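Local structure of quinoline 2-oxidoreductase large subunit (Pseudomonas putida, 1T3Q) at residues B[461-465]-B[743-748]; B[639-645]-B[658-664]. The protein probably hydroxylates quinoline at carbon 2, as the molybdenum-bearing large subunit of a xanthine dehydrogenase-family enzyme that carries a molybdopterin cytosine dinucleotide cofactor. One frame throughout, in Å; residues are numbered along the deposited sequence.

Contact 1 (B[461-465]-B[743-748]). Unlike the reference sequence in segment 461-465: Glu465 (reference Asp). With SMO (dioxosulfidomolybdenum(VI) ion), chain O.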
loop_
_atom_site.group_PDB
_atom_site.type_symbol
_atom_site.label_atom_id
_atom_site.label_comp_id
_atom_site.label_asym_id
_atom_site.label_seq_id
_atom_site.Cartn_x
_atom_site.Cartn_y
_atom_site.Cartn_z
ATOM N N SER B 461 -42.405 22.478 -6.234
ATOM C CA SER B 461 -41.537 22.091 -7.336
ATOM C C SER B 461 -41.727 20.614 -7.651
ATOM O O SER B 461 -41.525 19.759 -6.791
ATOM C CB SER B 461 -40.070 22.349 -6.984
ATOM O OG SER B 461 -39.221 21.857 -8.006
ATOM N N VAL B 462 -42.131 20.324 -8.886
ATOM C CA VAL B 462 -42.329 18.954 -9.336
ATOM C C VAL B 462 -41.296 18.705 -10.427
ATOM O O VAL B 462 -41.110 19.542 -11.313
ATOM C CB VAL B 462 -43.752 18.758 -9.893
ATOM C CG1 VAL B 462 -43.919 17.336 -10.408
ATOM C CG2 VAL B 462 -44.777 19.055 -8.794
ATOM N N PHE B 463 -40.629 17.559 -10.371
ATOM C CA PHE B 463 -39.587 17.267 -11.347
ATOM C C PHE B 463 -39.517 15.823 -11.822
ATOM O O PHE B 463 -40.171 14.925 -11.286
ATOM C CB PHE B 463 -38.213 17.591 -10.744
ATOM C CG PHE B 463 -37.745 16.564 -9.740
ATOM C CD1 PHE B 463 -38.250 16.556 -8.442
ATOM C CD2 PHE B 463 -36.876 15.545 -10.123
ATOM C CE1 PHE B 463 -37.905 15.546 -7.545
ATOM C CE2 PHE B 463 -36.526 14.529 -9.235
ATOM C CZ PHE B 463 -37.045 14.530 -7.940
ATOM N N ASN B 464 -38.701 15.628 -12.853
ATOM C CA ASN B 464 -38.386 14.313 -13.381
ATOM C C ASN B 464 -36.878 14.498 -13.560
ATOM O O ASN B 464 -36.398 15.635 -13.548
ATOM C CB ASN B 464 -39.155 14.000 -14.683
ATOM C CG ASN B 464 -38.574 14.663 -15.912
ATOM O OD1 ASN B 464 -37.828 15.635 -15.827
ATOM N ND2 ASN B 464 -38.942 14.142 -17.078
ATOM N N GLU B 465 -36.127 13.413 -13.690
ATOM C CA GLU B 465 -34.679 13.522 -13.781
ATOM C C GLU B 465 -34.063 12.354 -14.540
ATOM O O GLU B 465 -34.479 11.208 -14.361
ATOM C CB GLU B 465 -34.117 13.566 -12.348
ATOM C CG GLU B 465 -32.632 13.293 -12.191
ATOM C CD GLU B 465 -32.232 13.053 -10.730
ATOM O OE1 GLU B 465 -31.019 12.980 -10.451
ATOM O OE2 GLU B 465 -33.125 12.923 -9.865
ATOM N N GLU B 743 -28.864 13.351 -7.311
ATOM C CA GLU B 743 -28.994 14.784 -7.550
ATOM C C GLU B 743 -30.387 15.361 -7.386
ATOM O O GLU B 743 -30.546 16.580 -7.364
ATOM C CB GLU B 743 -28.534 15.116 -8.967
ATOM C CG GLU B 743 -27.093 14.794 -9.266
ATOM C CD GLU B 743 -26.814 14.889 -10.747
ATOM O OE1 GLU B 743 -27.182 13.942 -11.476
ATOM O OE2 GLU B 743 -26.257 15.917 -11.187
ATOM N N SER B 744 -31.389 14.491 -7.273
ATOM C CA SER B 744 -32.787 14.916 -7.184
ATOM C C SER B 744 -33.108 16.184 -6.396
ATOM O O SER B 744 -33.717 17.107 -6.937
ATOM C CB SER B 744 -33.661 13.763 -6.668
ATOM O OG SER B 744 -33.338 13.418 -5.330
ATOM N N ALA B 745 -32.705 16.240 -5.130
ATOM C CA ALA B 745 -33.008 17.397 -4.303
ATOM C C ALA B 745 -32.350 18.694 -4.771
ATOM O O ALA B 745 -32.904 19.769 -4.571
ATOM C CB ALA B 745 -32.633 17.113 -2.848
ATOM N N MET B 746 -31.169 18.605 -5.375
ATOM C CA MET B 746 -30.495 19.819 -5.838
ATOM C C MET B 746 -31.014 20.276 -7.192
ATOM O O MET B 746 -30.664 21.352 -7.680
ATOM C CB MET B 746 -28.975 19.626 -5.886
ATOM C CG MET B 746 -28.259 20.188 -4.651
ATOM S SD MET B 746 -28.596 21.960 -4.375
ATOM C CE MET B 746 -27.572 22.687 -5.672
ATOM N N ILE B 747 -31.853 19.454 -7.805
ATOM C CA ILE B 747 -32.445 19.836 -9.077
ATOM C C ILE B 747 -33.734 20.579 -8.749
ATOM O O ILE B 747 -33.988 21.665 -9.258
ATOM C CB ILE B 747 -32.824 18.600 -9.937
ATOM C CG1 ILE B 747 -31.565 17.903 -10.452
ATOM C CG2 ILE B 747 -33.727 19.022 -11.093
ATOM C CD1 ILE B 747 -31.853 16.604 -11.171
ATOM N N SER B 748 -34.515 19.986 -7.852
ATOM C CA SER B 748 -35.828 20.499 -7.476
ATOM C C SER B 748 -35.994 21.324 -6.196
ATOM O O SER B 748 -36.714 22.318 -6.198
ATOM C CB SER B 748 -36.802 19.314 -7.446
ATOM O OG SER B 748 -38.082 19.681 -6.969
HETATM S S SMO O . -22.593 16.865 -10.209
HETATM MO MO SMO O . -22.712 14.778 -9.771
HETATM O OM2 SMO O . -23.333 14.831 -11.395
HETATM O OM1 SMO O . -21.076 14.346 -9.799
HETATM O O HOH W 1 -29.588 13.513 -12.518
#

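Contact 2 (B[639-645]-B[658-664])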
loop_
_atom_site.group_PDB
_atom_site.type_symbol
_atom_site.label_atom_id
_atom_site.label_comp_id
_atom_site.label_asym_id
_atom_site.label_seq_id
_atom_site.Cartn_x
_atom_site.Cartn_y
_atom_site.Cartn_z
ATOM N N ASN B 639 -38.411 10.597 -10.673
ATOM C CA ASN B 639 -39.242 11.783 -10.509
ATOM C C ASN B 639 -39.603 12.014 -9.055
ATOM O O ASN B 639 -39.365 11.161 -8.202
ATOM C CB ASN B 639 -40.524 11.659 -11.353
ATOM C CG ASN B 639 -41.488 10.624 -10.801
ATOM O OD1 ASN B 639 -42.355 10.938 -9.982
ATOM N ND2 ASN B 639 -41.331 9.384 -11.232
ATOM N N GLY B 640 -40.169 13.179 -8.779
ATOM C CA GLY B 640 -40.561 13.493 -7.424
ATOM C C GLY B 640 -41.034 14.921 -7.316
ATOM O O GLY B 640 -41.315 15.578 -8.322
ATOM N N GLY B 641 -41.124 15.404 -6.086
ATOM C CA GLY B 641 -41.562 16.762 -5.863
ATOM C C GLY B 641 -41.094 17.251 -4.512
ATOM O O GLY B 641 -40.771 16.453 -3.633
ATOM N N HIS B 642 -41.041 18.567 -4.358
ATOM C CA HIS B 642 -40.630 19.180 -3.108
ATOM C C HIS B 642 -41.511 20.379 -2.848
ATOM O O HIS B 642 -41.970 21.041 -3.778
ATOM C CB HIS B 642 -39.175 19.660 -3.170
ATOM C CG HIS B 642 -38.187 18.576 -3.450
ATOM N ND1 HIS B 642 -37.849 18.188 -4.727
ATOM C CD2 HIS B 642 -37.484 17.774 -2.614
ATOM C CE1 HIS B 642 -36.981 17.193 -4.668
ATOM N NE2 HIS B 642 -36.743 16.922 -3.396
ATOM N N ALA B 643 -41.747 20.652 -1.572
ATOM C CA ALA B 643 -42.536 21.804 -1.157
ATOM C C ALA B 643 -41.810 22.383 0.043
ATOM O O ALA B 643 -41.397 21.652 0.945
ATOM C CB ALA B 643 -43.951 21.390 -0.774
ATOM N N ALA B 644 -41.634 23.698 0.038
ATOM C CA ALA B 644 -40.947 24.367 1.123
ATOM C C ALA B 644 -41.801 25.496 1.659
ATOM O O ALA B 644 -42.543 26.140 0.916
ATOM C CB ALA B 644 -39.606 24.917 0.638
ATOM N N ILE B 645 -41.709 25.712 2.964
ATOM C CA ILE B 645 -42.428 26.797 3.603
ATOM C C ILE B 645 -41.352 27.686 4.207
ATOM O O ILE B 645 -40.490 27.212 4.947
ATOM C CB ILE B 645 -43.368 26.295 4.716
ATOM C CG1 ILE B 645 -44.526 25.505 4.094
ATOM C CG2 ILE B 645 -43.904 27.480 5.511
ATOM C CD1 ILE B 645 -45.520 24.950 5.105
ATOM N N THR B 658 -38.924 26.956 7.394
ATOM C CA THR B 658 -39.529 26.279 8.529
ATOM C C THR B 658 -39.980 24.851 8.273
ATOM O O THR B 658 -40.040 24.050 9.203
ATOM C CB THR B 658 -40.743 27.064 9.049
ATOM O OG1 THR B 658 -41.752 27.112 8.032
ATOM C CG2 THR B 658 -40.336 28.477 9.419
ATOM N N ASP B 659 -40.307 24.538 7.022
ATOM C CA ASP B 659 -40.772 23.205 6.675
ATOM C C ASP B 659 -40.272 22.775 5.302
ATOM O O ASP B 659 -40.042 23.601 4.424
ATOM C CB ASP B 659 -42.302 23.166 6.646
ATOM C CG ASP B 659 -42.925 23.583 7.959
ATOM O OD1 ASP B 659 -43.166 22.702 8.811
ATOM O OD2 ASP B 659 -43.174 24.791 8.137
ATOM N N PHE B 660 -40.113 21.472 5.129
ATOM C CA PHE B 660 -39.694 20.928 3.850
ATOM C C PHE B 660 -40.333 19.562 3.690
ATOM O O PHE B 660 -40.270 18.714 4.586
ATOM C CB PHE B 660 -38.170 20.835 3.759
ATOM C CG PHE B 660 -37.615 21.416 2.487
ATOM C CD1 PHE B 660 -37.848 20.798 1.263
ATOM C CD2 PHE B 660 -36.905 22.612 2.508
ATOM C CE1 PHE B 660 -37.388 21.368 0.074
ATOM C CE2 PHE B 660 -36.439 23.189 1.326
ATOM C CZ PHE B 660 -36.683 22.567 0.107
ATOM N N PHE B 661 -40.980 19.377 2.548
ATOM C CA PHE B 661 -41.667 18.137 2.231
ATOM C C PHE B 661 -41.072 17.589 0.943
ATOM O O PHE B 661 -40.834 18.340 -0.002
ATOM C CB PHE B 661 -43.154 18.416 2.031
ATOM C CG PHE B 661 -43.792 19.164 3.173
ATOM C CD1 PHE B 661 -44.261 18.487 4.295
ATOM C CD2 PHE B 661 -43.926 20.546 3.123
ATOM C CE1 PHE B 661 -44.856 19.183 5.350
ATOM C CE2 PHE B 661 -44.518 21.248 4.173
ATOM C CZ PHE B 661 -44.983 20.565 5.285
ATOM N N ALA B 662 -40.831 16.283 0.908
ATOM C CA ALA B 662 -40.263 15.660 -0.277
ATOM C C ALA B 662 -40.973 14.370 -0.660
ATOM O O ALA B 662 -41.303 13.549 0.196
ATOM C CB ALA B 662 -38.775 15.377 -0.057
ATOM N N VAL B 663 -41.212 14.209 -1.956
ATOM C CA VAL B 663 -41.817 12.997 -2.490
ATOM C C VAL B 663 -40.814 12.509 -3.527
ATOM O O VAL B 663 -40.498 13.230 -4.475
ATOM C CB VAL B 663 -43.163 13.269 -3.184
ATOM C CG1 VAL B 663 -43.628 12.009 -3.904
ATOM C CG2 VAL B 663 -44.199 13.707 -2.165
ATOM N N GLU B 664 -40.300 11.300 -3.349
ATOM C CA GLU B 664 -39.312 10.776 -4.286
ATOM C C GLU B 664 -39.679 9.429 -4.877
ATOM O O GLU B 664 -40.180 8.548 -4.182
ATOM C CB GLU B 664 -37.941 10.658 -3.597
ATOM C CG GLU B 664 -36.885 9.898 -4.404
ATOM C CD GLU B 664 -36.413 10.662 -5.635
ATOM O OE1 GLU B 664 -35.884 10.023 -6.573
ATOM O OE2 GLU B 664 -36.561 11.904 -5.663
#

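Contact 1 (B[461-465]-B[743-748])
This is a buried strand-on-helix contact at the edge of the active site: an edge strand, within this chain, of a four-stranded mixed sheet lies across the N-terminal part of helix 744-761, and Glu743, at that end, belongs to the molybdenum pocket. The axes of 461-465 and 744-748 pass 8.9 Å apart at 130°. Ser461, Phe463 and Glu465 direct their CB atoms at the helix, while Val462 and Asn464 between them point away. At one end the hydroxyls meet, Ser461 OG and Ser748 OG sharing a hydrogen bond of 2.7 Å. In the middle the Phe463 ring fills the gap, with its CD1 3.3 Å from Ser748 CB, its CZ 3.7 Å from Ser744 CB, and Ser744 O over one face. At the far end Glu465 CG rests 3.6 Å from Ile747 CD1, and the Glu465 carboxylate puts OE2 3.3 Å from Ser744 CB and OE1 3.6 Å from Glu743 CB. The two acids bring Glu465 OE1 within 4.1 Å of Glu743 OE1, and a water bridges them, 2.6 Å from Glu465 OE1 and 2.7 Å from Glu743 OE1; Ser547 also hydrogen-bonds to Glu465. Glu743 OE2 in turn approaches OM2 of the molybdenum group at 3.1 Å and is held by the backbone N of Gly372. This glutamate beside the metal is the hallmark of the family, where its counterpart is thought to act as the catalytic base. Helix 375-393 packs against Ser461, Phe463 and Ile747, helix 672-692 touches Ala745 and Met746, and strand 636-649 pairs with 461-465 within the sheet.

Contact 2 (B[639-645]-B[658-664])
Near one end of this pairing the regular pattern slips: Thr658 and Asp659 both face Ile645, a classic beta bulge in the antiparallel hairpin of strands 636-649 and 655-665. Ile645 O accepts from Thr658 N at 2.9 Å and, weakly, from Asp659 N at 3.4 Å, while Ile645 N donates to Asp659 O at 3.1 Å. Beyond the bulge the hydrogen-bonded pairs follow: Ala643 N to Phe661 O is 2.9 Å and Phe661 N to Ala643 O 2.8 Å; Gly641 N to Val663 O and Val663 N to Gly641 O are both 2.8 Å. The shortest CA-to-CA separation is at Gly640, whose CA is 4.3 Å from Glu664 CA and 3.0 Å from Val663 O; an ideal CB there would clash with that oxygen. One face of the hairpin carries His642, Ala644, Phe660, Ala662 and Glu664, and helices 744-761 and 672-692 pack on it. On the other, Ala643, Phe661 and Val663 meet helix 426-437, and Ile645 CD1 lies at the edge of the Phe661 ring, 3.9 Å from CE2. Arg445 reaches the bulge, forming a salt bridge with Asp659. Across the strands, Ala644 CB sits over the face of the Phe660 ring in a CH-pi contact, 3.9 Å from its centroid.

In the fold
The two contacts lie 10 Å apart, centre to centre, and share one mixed sheet whose order is 454-467, 636-649, 655-665, 722-726. Contact 2 joins its two inner strands; contact 1 sets the edge strand 454-467 against helix 744-761. Along the chain, 461-465 comes first, the hairpin follows, and 743-748 comes last, returning to pack on 461-465, so a local pairing sits within a long-range one. His642 links them: His642 N hydrogen-bonds to Ser461 O at 2.8 Å and His642 ND1 to Ser748 OG at 2.7 Å, and its ring meets that of Phe463. The sheet thereby connects directly to the helix whose N-terminal end lies beside the molybdenum site.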